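Local coordinates for protein DNA polymerase beta (Leishmania infantum, PDB 4P4M) that catalyses the template-directed addition of deoxynucleotides to a DNA primer and probably serves in base excision repair, at residues 181-184 and 185-189; 156-159 and 160-164; 371-374 and 375-378; 283-286 and 287-291; 167-170 and 171-175. All coordinates share one frame; numbering follows the deposited sequence. Where two conformers were deposited one is given.

Overall arrangement
The five contacts illustrate how local chemistry follows place in a polymerase fold. Contacts 1 and 4 are buried and meet the same bound nucleotide: the first where strand 179-183 turns into helix 185-188, at the phosphates, the second at the end of helix 282-290, at the sugar. Contacts 2 and 5 belong to one helix, 157-175, and are partly buried; a histidine-carboxylate bond marks its beginning, an acid-lysine cluster near the surface its later turns. Contact 3, in the C-terminal tail, is a surface contact centred on a buried arginine, and it touches contacts 1 and 4. Phosphate and sugar contacts prevail beside the nucleotide, an arginine-gripped carbonyl in the tail, carboxylate pairing on helix 157-175.

Contact 1: residues 181-184 and 185-189; sequences ILIC and GSYRR. With D3T (2',3'-dideoxy-thymidine-5'-triphosphate), chain D.
Ile183 sets its CG2 methyl 3.5 Å from CD2 of Tyr187, the methyl meeting the ring obliquely. A first torsion of 170° points CG of Tyr187 away from the backbone N and turns the ring back toward Ile183 at the end of the strand; its hydroxyl is hydrogen-bonded to Glu164 on helix 157-175. The backbone closes the same turn: Arg188 N donates to Cys184 O over 3.3 Å, with an N-H...O angle of 162°. Beyond it the Arg188 chain runs out extended to a hydrogen bond with Thr290 and a salt bridge with Glu359.

On the nucleotide side, Ser186 uses two atoms on two phosphates, its N reaching D3T O1B at 3.1 Å and its OG reaching D3T O3G at 2.7 Å. The Arg189 guanidinium presents its edge to D3T O2B, with NH1 at 2.8 Å from that oxygen and NH2 adding a weak bond; Asp377 forms a salt bridge with the same NH2, probably helping to orient the group. Such a strand ending in Gly-Ser and turning into a short helix against the triphosphate is the glycine-serine signature of the nucleotidyltransferase palm.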
# COMPACT_ATOMS: atom_id res chain seq x y z
N ILE A 181 9.15 6.49 9.21
CA ILE A 181 7.87 5.84 8.90
C ILE A 181 6.73 6.85 9.02
O ILE A 181 6.66 7.61 10.00
CB ILE A 181 7.57 4.66 9.87
CG1 ILE A 181 8.51 3.48 9.62
CG2 ILE A 181 6.11 4.22 9.73
CD1 ILE A 181 8.12 2.62 8.41
N LEU A 182 5.84 6.86 8.02
CA LEU A 182 4.63 7.69 8.01
C LEU A 182 3.43 6.81 7.66
O LEU A 182 3.46 6.06 6.69
CB LEU A 182 4.75 8.81 6.96
CG LEU A 182 5.86 9.86 7.12
CD1 LEU A 182 6.32 10.43 5.77
CD2 LEU A 182 5.41 10.99 8.06
N ILE A 183 2.36 6.91 8.45
CA ILE A 183 1.14 6.13 8.19
C ILE A 183 0.13 7.02 7.45
O ILE A 183 -0.23 8.09 7.94
CB ILE A 183 0.50 5.59 9.49
CG1 ILE A 183 1.54 4.82 10.33
CG2 ILE A 183 -0.71 4.72 9.16
CD1 ILE A 183 2.20 3.63 9.61
N CYS A 184 -0.32 6.56 6.28
CA CYS A 184 -1.24 7.33 5.44
C CYS A 184 -2.62 6.67 5.41
O CYS A 184 -3.17 6.36 6.45
CB CYS A 184 -0.67 7.50 4.04
SG CYS A 184 0.89 8.44 4.04
N GLY A 185 -3.18 6.46 4.21
CA GLY A 185 -4.49 5.83 4.09
C GLY A 185 -5.62 6.58 4.79
O GLY A 185 -5.52 7.77 5.07
N SER A 186 -6.71 5.87 5.09
CA SER A 186 -7.88 6.48 5.71
C SER A 186 -7.63 6.95 7.15
O SER A 186 -8.36 7.81 7.66
CB SER A 186 -9.09 5.52 5.67
OG SER A 186 -8.79 4.32 6.35
N TYR A 187 -6.60 6.40 7.78
CA TYR A 187 -6.12 6.89 9.07
C TYR A 187 -5.67 8.35 9.00
O TYR A 187 -6.08 9.17 9.83
CB TYR A 187 -4.96 6.01 9.56
CG TYR A 187 -4.20 6.52 10.77
CD1 TYR A 187 -4.74 6.43 12.05
CD2 TYR A 187 -2.91 7.04 10.65
CE1 TYR A 187 -4.03 6.87 13.16
CE2 TYR A 187 -2.20 7.48 11.75
CZ TYR A 187 -2.76 7.39 13.01
OH TYR A 187 -2.07 7.82 14.11
N ARG A 188 -4.84 8.69 8.02
CA ARG A 188 -4.41 10.08 7.85
C ARG A 188 -5.60 10.98 7.46
O ARG A 188 -5.61 12.19 7.77
CB ARG A 188 -3.25 10.20 6.85
CG ARG A 188 -2.74 11.65 6.63
CD ARG A 188 -1.34 11.71 5.99
NE ARG A 188 -0.88 13.11 5.85
CZ ARG A 188 -0.91 13.80 4.71
NH1 ARG A 188 -1.35 13.24 3.59
NH2 ARG A 188 -0.49 15.07 4.69
N ARG A 189 -6.61 10.40 6.81
CA ARG A 189 -7.85 11.12 6.48
C ARG A 189 -8.79 11.23 7.71
O ARG A 189 -9.91 11.73 7.61
CB ARG A 189 -8.58 10.48 5.28
CG ARG A 189 -7.72 10.44 3.99
CD ARG A 189 -8.55 10.37 2.69
NE ARG A 189 -9.61 9.35 2.69
CZ ARG A 189 -9.42 8.05 2.49
NH1 ARG A 189 -8.19 7.57 2.28
NH2 ARG A 189 -10.46 7.22 2.50
PA D3T D . -6.78 1.51 0.65
O1A D3T D . -5.98 0.94 1.76
O2A D3T D . -7.28 0.49 -0.34
O5' D3T D . -5.37 2.04 -0.31
C5' D3T D . -4.61 2.96 0.28
C4' D3T D . -4.30 4.17 -0.69
O4' D3T D . -3.90 3.69 -1.97
C1' D3T D . -4.39 4.54 -2.96
N1 D3T D . -5.15 3.74 -3.97
C6 D3T D . -5.99 2.73 -3.54
C2 D3T D . -5.03 4.06 -5.38
O2 D3T D . -4.31 4.95 -5.77
N3 D3T D . -5.81 3.29 -6.29
C4 D3T D . -6.59 2.33 -5.80
O4 D3T D . -7.31 1.61 -6.69
C5 D3T D . -6.74 1.97 -4.43
C5M D3T D . -7.65 0.88 -4.04
C2' D3T D . -5.34 5.58 -2.32
C3' D3T D . -5.57 5.01 -0.94
O3A D3T D . -7.49 2.88 0.72
PB D3T D . -8.00 3.57 2.24
O1B D3T D . -6.71 3.55 2.99
O2B D3T D . -8.39 4.89 1.64
O3B D3T D . -9.17 2.86 2.95
PG D3T D . -9.28 1.54 4.03
O1G D3T D . -7.90 1.03 4.26
O2G D3T D . -10.16 0.56 3.26
O3G D3T D . -9.89 2.15 5.27

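Contact 2: residues 156-159 and 160-164; sequences PMQE and SVLHE
Among the polar side chains, Glu159 and His163 make the principal link: His163 NE2 donates to Glu159 OE1 over 2.9 Å with an N-H...O angle of 165°. The oxygen offers its anti lone pair and lies in the plane of the imidazole, while the carboxylate is turned 29° from that plane, a nearly coplanar pairing. Glu159 reaches this position with CG anti to the backbone N (chi1 -168°) and the chain extended beyond it. Both groups have second partners, Arg270 forming a salt bridge with the same OE1 and the Tyr232 hydroxyl bonding His163 ND1, which probably restrains the rotation of both groups.

The backbone bonds identify the start of helix 157-175. Pro156 stands at the N-cap, and its O accepts from Glu159 N at 2.9 Å and Ser160 N at 3.3 Å; Val161 N to Met157 O (3.0 Å) and His163 N to Glu159 O (3.0 Å) carry the spiral forward.

Among the van der Waals contacts, Gln158, bent at chi2, brings OE1 to 4.1 Å from Leu162 CD1 as the two chains pass at a slant. Ser160 and Val161 carry Tyr187 of helix 185-188, and Leu162 rests on Tyr267.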
# COMPACT_ATOMS: atom_id res chain seq x y z
N PRO A 156 -9.88 0.24 14.76
CA PRO A 156 -10.22 1.52 15.39
C PRO A 156 -9.02 2.46 15.37
O PRO A 156 -7.88 2.00 15.50
CB PRO A 156 -10.54 1.15 16.84
CG PRO A 156 -10.60 -0.34 16.89
CD PRO A 156 -9.76 -0.84 15.75
N MET A 157 -9.27 3.76 15.22
CA MET A 157 -8.20 4.76 15.18
C MET A 157 -7.19 4.58 16.32
O MET A 157 -5.98 4.68 16.11
CB MET A 157 -8.77 6.19 15.18
CG MET A 157 -7.70 7.28 15.30
SD MET A 157 -8.34 8.97 15.20
CE MET A 157 -8.78 9.08 13.47
N GLN A 158 -7.68 4.33 17.53
CA GLN A 158 -6.78 4.17 18.68
C GLN A 158 -5.73 3.07 18.46
O GLN A 158 -4.59 3.21 18.89
CB GLN A 158 -7.54 3.93 19.99
CG GLN A 158 -8.43 2.67 20.01
CD GLN A 158 -7.69 1.39 20.42
OE1 GLN A 158 -6.56 1.44 20.92
NE2 GLN A 158 -8.33 0.25 20.20
N GLU A 159 -6.12 1.99 17.79
CA GLU A 159 -5.15 0.93 17.52
C GLU A 159 -4.16 1.31 16.40
O GLU A 159 -2.98 0.96 16.47
CB GLU A 159 -5.82 -0.41 17.22
CG GLU A 159 -4.83 -1.58 17.23
CD GLU A 159 -5.45 -2.90 16.80
OE1 GLU A 159 -4.83 -3.61 15.98
OE2 GLU A 159 -6.55 -3.24 17.30
N SER A 160 -4.63 2.02 15.38
CA SER A 160 -3.72 2.52 14.35
C SER A 160 -2.63 3.42 14.92
O SER A 160 -1.48 3.38 14.45
CB SER A 160 -4.49 3.25 13.23
OG SER A 160 -5.05 2.32 12.30
N VAL A 161 -2.98 4.24 15.91
CA VAL A 161 -1.96 5.04 16.62
C VAL A 161 -0.87 4.13 17.20
O VAL A 161 0.33 4.44 17.13
CB VAL A 161 -2.57 5.90 17.76
CG1 VAL A 161 -1.47 6.55 18.59
CG2 VAL A 161 -3.50 6.97 17.20
N LEU A 162 -1.29 3.00 17.79
CA LEU A 162 -0.33 2.03 18.33
C LEU A 162 0.54 1.38 17.24
O LEU A 162 1.73 1.15 17.46
CB LEU A 162 -1.04 0.95 19.16
CG LEU A 162 -1.88 1.40 20.36
CD1 LEU A 162 -2.60 0.22 20.98
CD2 LEU A 162 -1.03 2.12 21.41
N HIS A 163 -0.05 1.05 16.09
CA HIS A 163 0.75 0.52 14.97
C HIS A 163 1.76 1.57 14.50
O HIS A 163 2.93 1.26 14.23
CB HIS A 163 -0.12 0.04 13.79
CG HIS A 163 -0.79 -1.28 14.02
ND1 HIS A 163 -0.35 -2.55 13.82
CD2 HIS A 163 -2.09 -1.39 14.49
CE1 HIS A 163 -1.38 -3.40 14.18
NE2 HIS A 163 -2.41 -2.67 14.58
N GLU A 164 1.31 2.82 14.40
CA GLU A 164 2.22 3.89 14.00
C GLU A 164 3.43 3.99 14.94
O GLU A 164 4.58 4.06 14.49
CB GLU A 164 1.50 5.23 13.93
CG GLU A 164 2.40 6.37 13.45
CD GLU A 164 1.60 7.59 13.01
OE1 GLU A 164 0.79 8.09 13.81
OE2 GLU A 164 1.78 8.03 11.85

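Contact 3: residues 371-374 and 375-378; sequences AKPE and NRDP
At the C-terminal tail of the thumb, a 3-10 turn begun by Pro373 and Glu374 brings Arg376 back onto Ala371. The guanidinium grips a single backbone oxygen side-on: Arg376 NE and Arg376 NH2 each donate to Ala371 O over 3.0 Å. That oxygen lies essentially in the guanidinium plane, whereas the two nitrogens meet the carbonyl differently, NH2 nearly in line with C=O and NE from above its plane. An extended chain from CG to NE, after a first torsion of -64° that places CG beside the backbone N, lets the group reach so far. Pro373 lies alongside, its CA 3.6 Å above one face of the guanidinium and displaced toward the rim, which probably limits the rotation of the group.

Two backbone bonds tighten the turn, Asn375 N to Lys372 O at 2.8 Å and Arg376 N to Pro373 O at 3.1 Å. Two waters bridge the turn. One water donates to Asn375 OD1 and accepts from Lys372 N, and a second donates 2.6 Å to Glu374 O and 2.7 Å to Asp377 OD2.

Around the turn, Glu359 of helix 359-365 forms a salt bridge with Arg376 NH2, and His191 bonds Asp377 OD2. Arg376 further packs on Leu287 and Thr290 of helix 282-290 and on Phe295 of helix 293-305, while Pro373 rests on Arg188 of helix 185-188.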
# COMPACT_ATOMS: atom_id res chain seq x y z
N ALA A 371 -7.01 20.78 -0.38
CA ALA A 371 -7.94 20.07 0.49
C ALA A 371 -7.16 19.35 1.59
O ALA A 371 -6.19 18.65 1.31
CB ALA A 371 -8.76 19.07 -0.31
N LYS A 372 -7.57 19.54 2.84
CA LYS A 372 -6.97 18.78 3.95
C LYS A 372 -7.24 17.29 3.74
O LYS A 372 -8.23 16.93 3.12
CB LYS A 372 -7.56 19.20 5.29
CG LYS A 372 -7.26 20.65 5.70
CD LYS A 372 -8.14 21.04 6.89
CE LYS A 372 -7.78 22.41 7.43
NZ LYS A 372 -6.44 22.42 8.09
N PRO A 373 -6.37 16.41 4.26
CA PRO A 373 -6.60 14.96 4.14
C PRO A 373 -8.02 14.51 4.52
O PRO A 373 -8.62 13.68 3.83
CB PRO A 373 -5.59 14.37 5.12
CG PRO A 373 -4.42 15.33 5.03
CD PRO A 373 -5.10 16.70 4.97
N GLU A 374 -8.57 15.06 5.60
CA GLU A 374 -9.91 14.67 6.05
C GLU A 374 -11.02 15.11 5.09
O GLU A 374 -12.17 14.70 5.24
CB GLU A 374 -10.19 15.24 7.44
CG GLU A 374 -10.10 16.75 7.49
CD GLU A 374 -9.97 17.27 8.90
OE1 GLU A 374 -8.87 17.75 9.26
OE2 GLU A 374 -10.96 17.19 9.65
N ASN A 375 -10.69 15.95 4.12
CA ASN A 375 -11.64 16.35 3.10
C ASN A 375 -11.34 15.74 1.72
O ASN A 375 -11.72 16.29 0.68
CB ASN A 375 -11.71 17.89 3.00
CG ASN A 375 -12.18 18.52 4.30
OD1 ASN A 375 -11.57 19.48 4.81
ND2 ASN A 375 -13.26 17.99 4.86
N ARG A 376 -10.66 14.60 1.72
CA ARG A 376 -10.34 13.94 0.46
C ARG A 376 -11.16 12.66 0.26
O ARG A 376 -10.60 11.60 -0.03
CB ARG A 376 -8.82 13.65 0.35
CG ARG A 376 -7.97 14.92 0.31
CD ARG A 376 -6.46 14.63 0.24
NE ARG A 376 -5.68 15.79 0.72
CZ ARG A 376 -4.38 15.76 0.99
NH1 ARG A 376 -3.69 14.63 0.84
NH2 ARG A 376 -3.76 16.85 1.45
N ASP A 377 -12.48 12.77 0.42
CA ASP A 377 -13.37 11.63 0.20
C ASP A 377 -14.49 11.94 -0.81
O ASP A 377 -15.67 11.86 -0.47
CB ASP A 377 -13.96 11.13 1.53
CG ASP A 377 -12.98 10.27 2.33
OD1 ASP A 377 -12.75 9.11 1.94
OD2 ASP A 377 -12.44 10.76 3.33
N PRO A 378 -14.12 12.27 -2.06
CA PRO A 378 -15.14 12.62 -3.06
C PRO A 378 -15.96 11.42 -3.53
O PRO A 378 -15.57 10.26 -3.38
CB PRO A 378 -14.31 13.18 -4.22
CG PRO A 378 -13.00 12.49 -4.10
CD PRO A 378 -12.75 12.36 -2.61
OXT PRO A 378 -17.05 11.59 -4.06
O HOH W 1 -9.97 21.16 3.24
O HOH W 2 -13.56 12.51 5.08

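Contact 4: residues 283-286 and 287-291; sequences PTAM and LTFTG. With D3T (2',3'-dideoxy-thymidine-5'-triphosphate), chain D.
A first torsion of -61° lays OG1 of Thr290 beside its own backbone N, and the hydroxyl thereby shares an acceptor with that nitrogen: Thr290 OG1 donates to Met286 O over 2.7 Å and Thr290 N over 3.1 Å. The two reach the carbonyl from opposite faces of its plane, so one oxygen near the helix end is held twice. Phe289 has a similar first torsion (-60°), which turns its ring back along the preceding turn; CD2 comes 3.2 Å from Ala285 O, and CE2 rests 4.0 Å from Ala285 CB. The methyl CG2 of Thr288 sits above one face of this ring, toward its rim.

All this belongs to the last turns of helix 282-290, whose Thr-Phe-Thr-Gly ending matches the stretch that lines the sugar of the incoming nucleotide in X-family polymerases. Here the edge of the Phe289 ring is turned toward D3T O4', Thr288 O lies 3.3 Å from D3T C2', and Gly291, which leaves the helix with positive phi (67°), brings its CA to 3.6 Å from that same C2' of D3T.

Regular helical bonds run through both segments, the straightest being Phe289 N to Ala285 O at 2.8 Å. A water donates to Thr284 O and accepts from Thr288 OG1, bridging successive turns. Ala285 and Phe289 face Ile200 and Ile277 of the palm strands, whereas Leu287 packs on Val362 and Phe363 of helix 359-365.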
# COMPACT_ATOMS: atom_id res chain seq x y z
N PRO A 283 6.61 13.83 -1.02
CA PRO A 283 5.36 14.61 -1.06
C PRO A 283 4.30 14.01 -2.00
O PRO A 283 3.11 13.99 -1.66
CB PRO A 283 5.82 15.99 -1.59
CG PRO A 283 7.29 16.07 -1.15
CD PRO A 283 7.80 14.65 -1.32
N THR A 284 4.72 13.55 -3.18
CA THR A 284 3.76 12.93 -4.09
C THR A 284 3.30 11.54 -3.60
O THR A 284 2.19 11.11 -3.89
CB THR A 284 4.33 12.83 -5.53
OG1 THR A 284 5.70 12.41 -5.48
CG2 THR A 284 4.26 14.20 -6.23
N ALA A 285 4.15 10.83 -2.86
CA ALA A 285 3.74 9.55 -2.28
C ALA A 285 2.75 9.76 -1.13
O ALA A 285 1.82 8.97 -0.94
CB ALA A 285 4.97 8.73 -1.80
N MET A 286 2.94 10.82 -0.35
CA MET A 286 1.96 11.15 0.69
C MET A 286 0.58 11.39 0.06
O MET A 286 -0.44 10.92 0.58
CB MET A 286 2.41 12.35 1.52
CG MET A 286 3.53 12.02 2.48
SD MET A 286 4.18 13.47 3.32
CE MET A 286 2.75 13.96 4.27
N LEU A 287 0.55 12.09 -1.07
CA LEU A 287 -0.73 12.30 -1.77
C LEU A 287 -1.33 10.97 -2.22
O LEU A 287 -2.51 10.70 -1.98
CB LEU A 287 -0.55 13.19 -3.00
CG LEU A 287 -0.63 14.70 -2.84
CD1 LEU A 287 -0.14 15.38 -4.13
CD2 LEU A 287 -2.06 15.14 -2.48
N THR A 288 -0.53 10.16 -2.90
CA THR A 288 -1.02 8.90 -3.46
C THR A 288 -1.53 7.96 -2.37
O THR A 288 -2.63 7.40 -2.47
CB THR A 288 0.07 8.17 -4.28
OG1 THR A 288 0.36 8.91 -5.47
CG2 THR A 288 -0.39 6.76 -4.66
N PHE A 289 -0.72 7.75 -1.34
CA PHE A 289 -1.07 6.72 -0.36
C PHE A 289 -2.08 7.18 0.69
O PHE A 289 -2.62 6.38 1.42
CB PHE A 289 0.17 6.04 0.23
CG PHE A 289 1.02 5.38 -0.83
CD1 PHE A 289 0.49 4.35 -1.60
CD2 PHE A 289 2.31 5.81 -1.08
CE1 PHE A 289 1.24 3.75 -2.60
CE2 PHE A 289 3.07 5.21 -2.08
CZ PHE A 289 2.53 4.18 -2.84
N THR A 290 -2.33 8.49 0.73
CA THR A 290 -3.43 9.03 1.54
C THR A 290 -4.78 8.89 0.82
O THR A 290 -5.79 8.59 1.44
CB THR A 290 -3.16 10.51 1.95
OG1 THR A 290 -1.97 10.57 2.76
CG2 THR A 290 -4.34 11.08 2.78
N GLY A 291 -4.81 9.08 -0.50
CA GLY A 291 -6.06 8.91 -1.24
C GLY A 291 -7.08 9.98 -0.86
O GLY A 291 -6.70 11.10 -0.49
PA D3T D . -6.78 1.51 0.65
O1A D3T D . -5.98 0.94 1.76
O2A D3T D . -7.28 0.49 -0.34
O5' D3T D . -5.37 2.04 -0.31
C5' D3T D . -4.61 2.96 0.28
C4' D3T D . -4.30 4.17 -0.69
O4' D3T D . -3.90 3.69 -1.97
C1' D3T D . -4.39 4.54 -2.96
N1 D3T D . -5.15 3.74 -3.97
C6 D3T D . -5.99 2.73 -3.54
C2 D3T D . -5.03 4.06 -5.38
O2 D3T D . -4.31 4.95 -5.77
N3 D3T D . -5.81 3.29 -6.29
C4 D3T D . -6.59 2.33 -5.80
O4 D3T D . -7.31 1.61 -6.69
C5 D3T D . -6.74 1.97 -4.43
C5M D3T D . -7.65 0.88 -4.04
C2' D3T D . -5.34 5.58 -2.32
C3' D3T D . -5.57 5.01 -0.94
O3A D3T D . -7.49 2.88 0.72
PB D3T D . -8.00 3.57 2.24
O1B D3T D . -6.71 3.55 2.99
O2B D3T D . -8.39 4.89 1.64
O3B D3T D . -9.17 2.86 2.95
PG D3T D . -9.28 1.54 4.03
O1G D3T D . -7.90 1.03 4.26
O2G D3T D . -10.16 0.56 3.26
O3G D3T D . -9.89 2.15 5.27
O HOH W 3 0.95 11.82 -6.28

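Contact 5: residues 167-170 and 171-175; sequences LREK and CMEVL
The side chains of Glu169 and Glu173 run alongside each other, and their carboxylates face one another, offset, with planes only 7° apart and Glu169 OE1 at 4.1 Å from Glu173 OE2. Lys170 lies between these like charges, its NZ at the edge of the Glu169 carboxylate but above the plane of that of Glu173. NZ donates to Glu169 OE1 over 2.8 Å, using the anti lone pair that points away from the other oxygen, and stands 3.8 Å from Glu173 OE1, a long salt bridge. The ammonium would thus partly offset the repulsion between the acids. Lys170 gets there by a bend at chi2 (-38°), which swings its chain alongside Glu173. This second pairing remains tentative, because Glu173 was modelled in two conformers and both it and Lys170 touch a crystal neighbour. The three residues together make a small salt-bridge network on the exposed flank of a helix, with salt bridges between adjacent residues and, longer, from i to i+3.

Below the charges the backbone is an ordinary alpha-helix, with Cys171 N bonded to Leu167 O at 2.9 Å, Met172 N to Arg168 O at 3.1 Å and Glu173 N to Glu169 O at 3.0 Å. Val174 brings CG1 to 3.4 Å from Lys170 O.

The segments are the later turns of helix 157-175, laid against the palm sheet. Leu167 and Cys171 face Ile181 on strand 179-183, whose O accepts from Arg168 NE; Cys171 and Leu175 meet Leu201 on strand 193-203. Helix 219-229 also packs here, Phe226 touching Glu173 and Val174 and Leu227 touching Leu167.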
# COMPACT_ATOMS: atom_id res chain seq x y z
N LEU A 167 5.81 0.77 14.62
CA LEU A 167 6.62 0.73 13.40
C LEU A 167 7.72 1.80 13.43
O LEU A 167 8.85 1.55 13.00
CB LEU A 167 5.74 0.88 12.15
CG LEU A 167 4.84 -0.33 11.84
CD1 LEU A 167 3.76 0.02 10.83
CD2 LEU A 167 5.67 -1.53 11.34
N ARG A 168 7.39 2.99 13.95
CA ARG A 168 8.39 4.06 14.07
C ARG A 168 9.53 3.68 15.02
O ARG A 168 10.72 3.91 14.73
CB ARG A 168 7.75 5.38 14.54
CG ARG A 168 6.94 6.09 13.45
CD ARG A 168 6.47 7.47 13.91
NE ARG A 168 5.99 8.27 12.78
CZ ARG A 168 5.16 9.29 12.88
NH1 ARG A 168 4.68 9.65 14.07
NH2 ARG A 168 4.79 9.95 11.79
N GLU A 169 9.18 3.11 16.16
CA GLU A 169 10.18 2.66 17.10
C GLU A 169 11.08 1.57 16.50
O GLU A 169 12.30 1.64 16.63
CB GLU A 169 9.55 2.16 18.41
CG GLU A 169 10.57 1.63 19.40
CD GLU A 169 9.95 1.11 20.68
OE1 GLU A 169 9.68 -0.11 20.76
OE2 GLU A 169 9.74 1.92 21.61
N LYS A 170 10.49 0.56 15.86
CA LYS A 170 11.28 -0.55 15.31
C LYS A 170 12.14 -0.08 14.14
O LYS A 170 13.26 -0.55 13.96
CB LYS A 170 10.39 -1.74 14.87
CG LYS A 170 9.55 -2.37 16.00
CD LYS A 170 10.33 -2.40 17.31
CE LYS A 170 9.52 -2.97 18.46
NZ LYS A 170 10.23 -2.69 19.76
N CYS A 171 11.61 0.85 13.35
CA CYS A 171 12.40 1.47 12.28
C CYS A 171 13.67 2.13 12.85
O CYS A 171 14.78 1.89 12.38
CB CYS A 171 11.54 2.47 11.49
SG CYS A 171 12.41 3.31 10.10
N MET A 172 13.51 2.95 13.89
CA MET A 172 14.67 3.59 14.52
C MET A 172 15.68 2.56 15.05
O MET A 172 16.90 2.74 14.90
CB MET A 172 14.24 4.53 15.65
CG MET A 172 15.40 5.31 16.31
SD MET A 172 16.24 6.48 15.20
CE MET A 172 14.99 7.75 14.97
N GLU A 173 15.16 1.50 15.66
CA GLU A 173 16.02 0.47 16.27
C GLU A 173 16.90 -0.25 15.26
O GLU A 173 18.10 -0.41 15.48
CB GLU A 173 15.18 -0.56 17.04
CG GLU A 173 14.71 -0.10 18.39
CD GLU A 173 14.05 -1.21 19.19
OE1 GLU A 173 13.88 -2.33 18.65
OE2 GLU A 173 13.71 -0.96 20.36
N VAL A 174 16.31 -0.68 14.15
CA VAL A 174 17.05 -1.51 13.20
C VAL A 174 17.62 -0.75 11.99
O VAL A 174 18.66 -1.15 11.45
CB VAL A 174 16.21 -2.75 12.75
CG1 VAL A 174 15.13 -2.35 11.74
CG2 VAL A 174 17.12 -3.83 12.16
N LEU A 175 16.97 0.34 11.59
CA LEU A 175 17.45 1.13 10.44
C LEU A 175 18.15 2.44 10.81
O LEU A 175 18.94 2.98 10.02
CB LEU A 175 16.31 1.42 9.44
CG LEU A 175 15.50 0.23 8.93
CD1 LEU A 175 14.45 0.69 7.93
CD2 LEU A 175 16.41 -0.83 8.31